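Local coordinates for protein benzoylformate decarboxylase (Mycobacterium smegmatis, PDB 4Q9D) that belongs to the thiamine pyrophosphate-dependent enzyme family, carrying a bound magnesium ion and assembling from four copies of its chain, at residues Y267-R279 with L295-P309. Residues are numbered along the deposited sequence; the frame is centred on the assembly and turned at random.
Sequences YDLVVVVGAEVFR and LLQITADPHRSAVAP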
loop_
_atom_site.group_PDB
_atom_site.type_symbol
_atom_site.label_atom_id
_atom_site.label_comp_id
_atom_site.label_asym_id
_atom_site.label_seq_id
_atom_site.Cartn_x
_atom_site.Cartn_y
_atom_site.Cartn_z
ATOM N N TYR B 267 -28.944 27.016 -18.768
ATOM C CA TYR B 267 -27.741 27.797 -19.052
ATOM C C TYR B 267 -26.949 27.221 -20.209
ATOM O O TYR B 267 -26.951 26.016 -20.429
ATOM C CB TYR B 267 -26.875 27.914 -17.792
ATOM C CG TYR B 267 -27.662 28.440 -16.615
ATOM C CD1 TYR B 267 -28.065 29.771 -16.567
ATOM C CD2 TYR B 267 -28.033 27.594 -15.566
ATOM C CE1 TYR B 267 -28.805 30.266 -15.497
ATOM C CE2 TYR B 267 -28.769 28.074 -14.487
ATOM C CZ TYR B 267 -29.153 29.413 -14.461
ATOM O OH TYR B 267 -29.878 29.895 -13.401
ATOM N N ASP B 268 -26.275 28.078 -20.971
ATOM C CA ASP B 268 -25.453 27.559 -22.047
ATOM C C ASP B 268 -24.010 27.325 -21.572
ATOM O O ASP B 268 -23.247 26.637 -22.254
ATOM C CB ASP B 268 -25.527 28.431 -23.332
ATOM C CG ASP B 268 -25.017 29.876 -23.136
ATOM O OD1 ASP B 268 -24.912 30.363 -21.999
ATOM O OD2 ASP B 268 -24.725 30.546 -24.153
ATOM N N LEU B 269 -23.645 27.888 -20.409
ATOM C CA LEU B 269 -22.298 27.698 -19.853
ATOM C C LEU B 269 -22.315 27.737 -18.323
ATOM O O LEU B 269 -22.854 28.677 -17.722
ATOM C CB LEU B 269 -21.339 28.771 -20.365
ATOM C CG LEU B 269 -19.916 28.702 -19.800
ATOM C CD1 LEU B 269 -19.178 27.494 -20.382
ATOM C CD2 LEU B 269 -19.146 29.989 -20.085
ATOM N N VAL B 270 -21.747 26.700 -17.703
ATOM C CA VAL B 270 -21.564 26.671 -16.247
ATOM C C VAL B 270 -20.089 26.899 -15.935
ATOM O O VAL B 270 -19.212 26.193 -16.452
ATOM C CB VAL B 270 -22.064 25.345 -15.630
ATOM C CG1 VAL B 270 -21.935 25.404 -14.091
ATOM C CG2 VAL B 270 -23.511 25.124 -16.026
ATOM N N VAL B 271 -19.816 27.916 -15.130
ATOM C CA VAL B 271 -18.464 28.188 -14.693
ATOM C C VAL B 271 -18.292 27.745 -13.240
ATOM O O VAL B 271 -18.871 28.334 -12.336
ATOM C CB VAL B 271 -18.139 29.664 -14.810
ATOM C CG1 VAL B 271 -16.695 29.896 -14.387
ATOM C CG2 VAL B 271 -18.392 30.143 -16.265
ATOM N N VAL B 272 -17.515 26.692 -13.025
ATOM C CA VAL B 272 -17.362 26.134 -11.683
ATOM C C VAL B 272 -15.998 26.456 -11.088
ATOM O O VAL B 272 -14.966 25.955 -11.564
ATOM C CB VAL B 272 -17.545 24.603 -11.694
ATOM C CG1 VAL B 272 -17.419 24.075 -10.262
ATOM C CG2 VAL B 272 -18.916 24.239 -12.320
ATOM N N VAL B 273 -15.994 27.277 -10.050
ATOM C CA VAL B 273 -14.751 27.736 -9.450
ATOM C C VAL B 273 -14.701 27.234 -8.039
ATOM O O VAL B 273 -15.545 27.577 -7.229
ATOM C CB VAL B 273 -14.630 29.288 -9.442
ATOM C CG1 VAL B 273 -13.280 29.710 -8.884
ATOM C CG2 VAL B 273 -14.803 29.854 -10.852
ATOM N N GLY B 274 -13.731 26.380 -7.733
ATOM C CA GLY B 274 -13.560 25.992 -6.340
ATOM C C GLY B 274 -14.572 25.042 -5.751
ATOM O O GLY B 274 -14.633 24.899 -4.524
ATOM N N ALA B 275 -15.344 24.390 -6.623
ATOM C CA ALA B 275 -16.282 23.310 -6.259
ATOM C C ALA B 275 -15.964 22.103 -7.129
ATOM O O ALA B 275 -15.417 22.245 -8.228
ATOM C CB ALA B 275 -17.768 23.740 -6.489
ATOM N N GLU B 276 -16.300 20.922 -6.635
ATOM C CA GLU B 276 -16.198 19.687 -7.407
ATOM C C GLU B 276 -17.219 19.710 -8.528
ATOM O O GLU B 276 -18.193 20.465 -8.489
ATOM C CB GLU B 276 -16.445 18.475 -6.479
ATOM C CG GLU B 276 -15.388 18.430 -5.383
ATOM C CD GLU B 276 -15.817 17.785 -4.087
ATOM O OE1 GLU B 276 -16.918 17.186 -4.019
ATOM O OE2 GLU B 276 -15.008 17.873 -3.129
ATOM N N VAL B 277 -16.983 18.880 -9.528
ATOM C CA VAL B 277 -17.923 18.679 -10.605
ATOM C C VAL B 277 -18.383 17.234 -10.552
ATOM O O VAL B 277 -17.704 16.379 -11.104
ATOM C CB VAL B 277 -17.247 18.959 -11.979
ATOM C CG1 VAL B 277 -18.209 18.626 -13.146
ATOM C CG2 VAL B 277 -16.806 20.396 -12.054
ATOM N N PHE B 278 -19.466 16.917 -9.831
ATOM C CA PHE B 278 -20.114 17.771 -8.848
ATOM C C PHE B 278 -20.208 16.949 -7.576
ATOM O O PHE B 278 -20.130 15.730 -7.621
ATOM C CB PHE B 278 -21.554 18.135 -9.248
ATOM C CG PHE B 278 -21.653 19.129 -10.370
ATOM C CD1 PHE B 278 -21.535 20.484 -10.122
ATOM C CD2 PHE B 278 -21.881 18.707 -11.670
ATOM C CE1 PHE B 278 -21.643 21.419 -11.168
ATOM C CE2 PHE B 278 -21.992 19.631 -12.737
ATOM C CZ PHE B 278 -21.871 20.988 -12.474
ATOM N N ARG B 279 -20.406 17.607 -6.446
ATOM C CA ARG B 279 -20.538 16.876 -5.202
ATOM C C ARG B 279 -21.898 16.185 -5.155
ATOM O O ARG B 279 -22.853 16.743 -4.624
ATOM C CB ARG B 279 -20.410 17.828 -4.019
ATOM C CG ARG B 279 -20.382 17.133 -2.642
ATOM C CD ARG B 279 -19.854 18.103 -1.604
ATOM N NE ARG B 279 -18.410 18.310 -1.749
ATOM C CZ ARG B 279 -17.660 18.977 -0.870
ATOM N NH1 ARG B 279 -18.212 19.550 0.193
ATOM N NH2 ARG B 279 -16.365 19.108 -1.073
ATOM N N LEU B 295 -19.333 23.325 -19.836
ATOM C CA LEU B 295 -18.795 23.542 -18.475
ATOM C C LEU B 295 -17.287 23.852 -18.437
ATOM O O LEU B 295 -16.497 23.247 -19.158
ATOM C CB LEU B 295 -19.134 22.359 -17.562
ATOM C CG LEU B 295 -18.801 22.440 -16.055
ATOM C CD1 LEU B 295 -19.757 21.552 -15.266
ATOM C CD2 LEU B 295 -17.354 22.002 -15.772
ATOM N N LEU B 296 -16.918 24.844 -17.628
ATOM C CA LEU B 296 -15.527 25.157 -17.321
ATOM C C LEU B 296 -15.329 24.921 -15.825
ATOM O O LEU B 296 -16.214 25.242 -15.021
ATOM C CB LEU B 296 -15.220 26.640 -17.616
ATOM C CG LEU B 296 -15.369 27.067 -19.083
ATOM C CD1 LEU B 296 -15.254 28.590 -19.193
ATOM C CD2 LEU B 296 -14.321 26.394 -19.922
ATOM N N GLN B 297 -14.161 24.405 -15.453
ATOM C CA GLN B 297 -13.851 24.122 -14.046
ATOM C C GLN B 297 -12.501 24.726 -13.689
ATOM O O GLN B 297 -11.538 24.584 -14.433
ATOM C CB GLN B 297 -13.843 22.619 -13.791
ATOM C CG GLN B 297 -13.497 22.213 -12.342
ATOM C CD GLN B 297 -13.319 20.696 -12.184
ATOM O OE1 GLN B 297 -13.203 19.964 -13.170
ATOM N NE2 GLN B 297 -13.300 20.227 -10.943
ATOM N N ILE B 298 -12.436 25.407 -12.547
ATOM C CA ILE B 298 -11.184 25.990 -12.080
ATOM C C ILE B 298 -11.006 25.515 -10.648
ATOM O O ILE B 298 -11.883 25.718 -9.834
ATOM C CB ILE B 298 -11.211 27.547 -12.118
ATOM C CG1 ILE B 298 -11.321 28.060 -13.568
ATOM C CG2 ILE B 298 -10.025 28.116 -11.405
ATOM C CD1 ILE B 298 -11.475 29.565 -13.655
ATOM N N THR B 299 -9.880 24.873 -10.351
ATOM C CA THR B 299 -9.659 24.327 -9.014
ATOM C C THR B 299 -8.181 24.300 -8.713
ATOM O O THR B 299 -7.343 24.224 -9.634
ATOM C CB THR B 299 -10.212 22.881 -8.888
ATOM O OG1 THR B 299 -9.873 22.347 -7.607
ATOM C CG2 THR B 299 -9.625 21.955 -9.961
ATOM N N ALA B 300 -7.843 24.351 -7.431
ATOM C CA ALA B 300 -6.429 24.268 -7.036
ATOM C C ALA B 300 -6.039 22.803 -6.852
ATOM O O ALA B 300 -4.871 22.487 -6.622
ATOM C CB ALA B 300 -6.170 25.056 -5.757
ATOM N N ASP B 301 -7.017 21.902 -6.964
ATOM C CA ASP B 301 -6.751 20.484 -6.719
ATOM C C ASP B 301 -6.854 19.622 -7.976
ATOM O O ASP B 301 -7.942 19.243 -8.386
ATOM C CB ASP B 301 -7.680 19.961 -5.616
ATOM C CG ASP B 301 -7.402 18.493 -5.246
ATOM O OD1 ASP B 301 -6.517 17.850 -5.868
ATOM O OD2 ASP B 301 -8.091 17.976 -4.330
ATOM N N PRO B 302 -5.699 19.264 -8.560
ATOM C CA PRO B 302 -5.671 18.486 -9.802
ATOM C C PRO B 302 -6.481 17.190 -9.723
ATOM O O PRO B 302 -6.892 16.674 -10.762
ATOM C CB PRO B 302 -4.168 18.179 -10.011
ATOM C CG PRO B 302 -3.444 19.130 -9.085
ATOM C CD PRO B 302 -4.358 19.419 -7.956
ATOM N N HIS B 303 -6.682 16.662 -8.515
ATOM C CA HIS B 303 -7.476 15.469 -8.372
ATOM C C HIS B 303 -8.940 15.768 -8.747
ATOM O O HIS B 303 -9.617 14.952 -9.401
ATOM C CB HIS B 303 -7.413 14.896 -6.938
ATOM C CG HIS B 303 -8.413 13.804 -6.719
ATOM N ND1 HIS B 303 -9.595 13.993 -6.015
ATOM C CD2 HIS B 303 -8.458 12.524 -7.167
ATOM C CE1 HIS B 303 -10.290 12.877 -6.019
ATOM N NE2 HIS B 303 -9.618 11.962 -6.707
ATOM N N ARG B 304 -9.427 16.926 -8.312
ATOM C CA ARG B 304 -10.809 17.344 -8.601
ATOM C C ARG B 304 -11.071 17.612 -10.088
ATOM O O ARG B 304 -12.156 17.307 -10.593
ATOM C CB ARG B 304 -11.223 18.557 -7.759
ATOM C CG ARG B 304 -11.581 18.180 -6.334
ATOM C CD ARG B 304 -12.557 16.980 -6.442
ATOM N NE ARG B 304 -12.664 16.166 -5.240
ATOM C CZ ARG B 304 -13.559 15.190 -5.076
ATOM N NH1 ARG B 304 -14.469 14.907 -6.020
ATOM N NH2 ARG B 304 -13.561 14.519 -3.939
ATOM N N SER B 305 -10.092 18.165 -10.798
ATOM C CA SER B 305 -10.254 18.324 -12.249
ATOM C C SER B 305 -10.089 16.974 -12.936
ATOM O O SER B 305 -10.716 16.713 -13.959
ATOM C CB SER B 305 -9.242 19.339 -12.814
ATOM O OG SER B 305 -7.962 19.127 -12.239
ATOM N N ALA B 306 -9.249 16.099 -12.370
ATOM C CA ALA B 306 -9.000 14.795 -12.997
ATOM C C ALA B 306 -10.199 13.862 -12.979
ATOM O O ALA B 306 -10.383 13.084 -13.919
ATOM C CB ALA B 306 -7.812 14.092 -12.345
ATOM N N VAL B 307 -10.981 13.897 -11.892
ATOM C CA VAL B 307 -12.121 12.978 -11.761
ATOM C C VAL B 307 -13.428 13.514 -12.377
ATOM O O VAL B 307 -14.393 12.780 -12.448
ATOM C CB VAL B 307 -12.401 12.552 -10.286
ATOM C CG1 VAL B 307 -11.157 11.842 -9.662
ATOM C CG2 VAL B 307 -12.838 13.767 -9.421
ATOM N N ALA B 308 -13.450 14.787 -12.783
ATOM C CA ALA B 308 -14.660 15.416 -13.304
ATOM C C ALA B 308 -15.131 14.637 -14.527
ATOM O O ALA B 308 -14.329 14.326 -15.390
ATOM C CB ALA B 308 -14.384 16.879 -13.672
ATOM N N PRO B 309 -16.436 14.288 -14.592
ATOM C CA PRO B 309 -16.931 13.483 -15.719
ATOM C C PRO B 309 -17.021 14.278 -17.023
ATOM O O PRO B 309 -17.055 13.692 -18.111
ATOM C CB PRO B 309 -18.349 13.067 -15.264
ATOM C CG PRO B 309 -18.772 14.126 -14.308
ATOM C CD PRO B 309 -17.490 14.578 -13.605
HETATM O O HOH W 1 -13.158 21.265 -8.558
HETATM O O HOH W 2 -14.679 17.210 -9.289
#
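Val-277 meets four side chains of 295-309 at once. Its CG2 lies against the amide of Gln-297, 3.5 Å from that residue's CD, while CG1, anti to the backbone N (chi1 175°), faces CD1 of Leu-295 tip to tip at 3.9 Å and also touches CD of Pro-309; CB abuts the methyl of Ala-308. The cluster illustrates how the pairing of two parallel strands can be continued, beyond their main-chain bonds, by packing between the loop and helix that follow them. The same Leu-295 CD1 comes within 3.5 Å of Phe-278 CZ, approaching the ring obliquely; a cis peptide bond precedes this phenylalanine. Beside this apolar cluster, the Glu-276 carboxylate is stacked over one face of the Arg-304 guanidinium, the two planes 17° apart. OE2 is 3.6 Å from Arg-304 NE but well out of the guanidinium plane, so the pairing is probably electrostatic rather than a directed hydrogen bond. Both segments belong to the central domain, whose Rossmann-like fold is built on a parallel sheet in which strand 269-273 lies between 203-207 and 294-299. Four backbone hydrogen bonds join the strands, from Leu-296 N to Val-270 O at one end to Gly-274 N and Ile-298 O, 2.9 Å apart, at the other. Val-273 and Ile-298 share a sheet face covered by helix 318-328. What positions the polar groups lies further out. Arg-279 grips Glu-276 side-on, NE to OE1 and NH2 to OE2 (2.8 Å), and Arg-304 has a stronger partner in Asp-110 of a neighbouring subunit. The Gln-297 amide is held by its NE2 bond to Arg-304 O, 3.2 Å long and arriving from above the carbonyl plane; a water links Val-277 N to Arg-304 O.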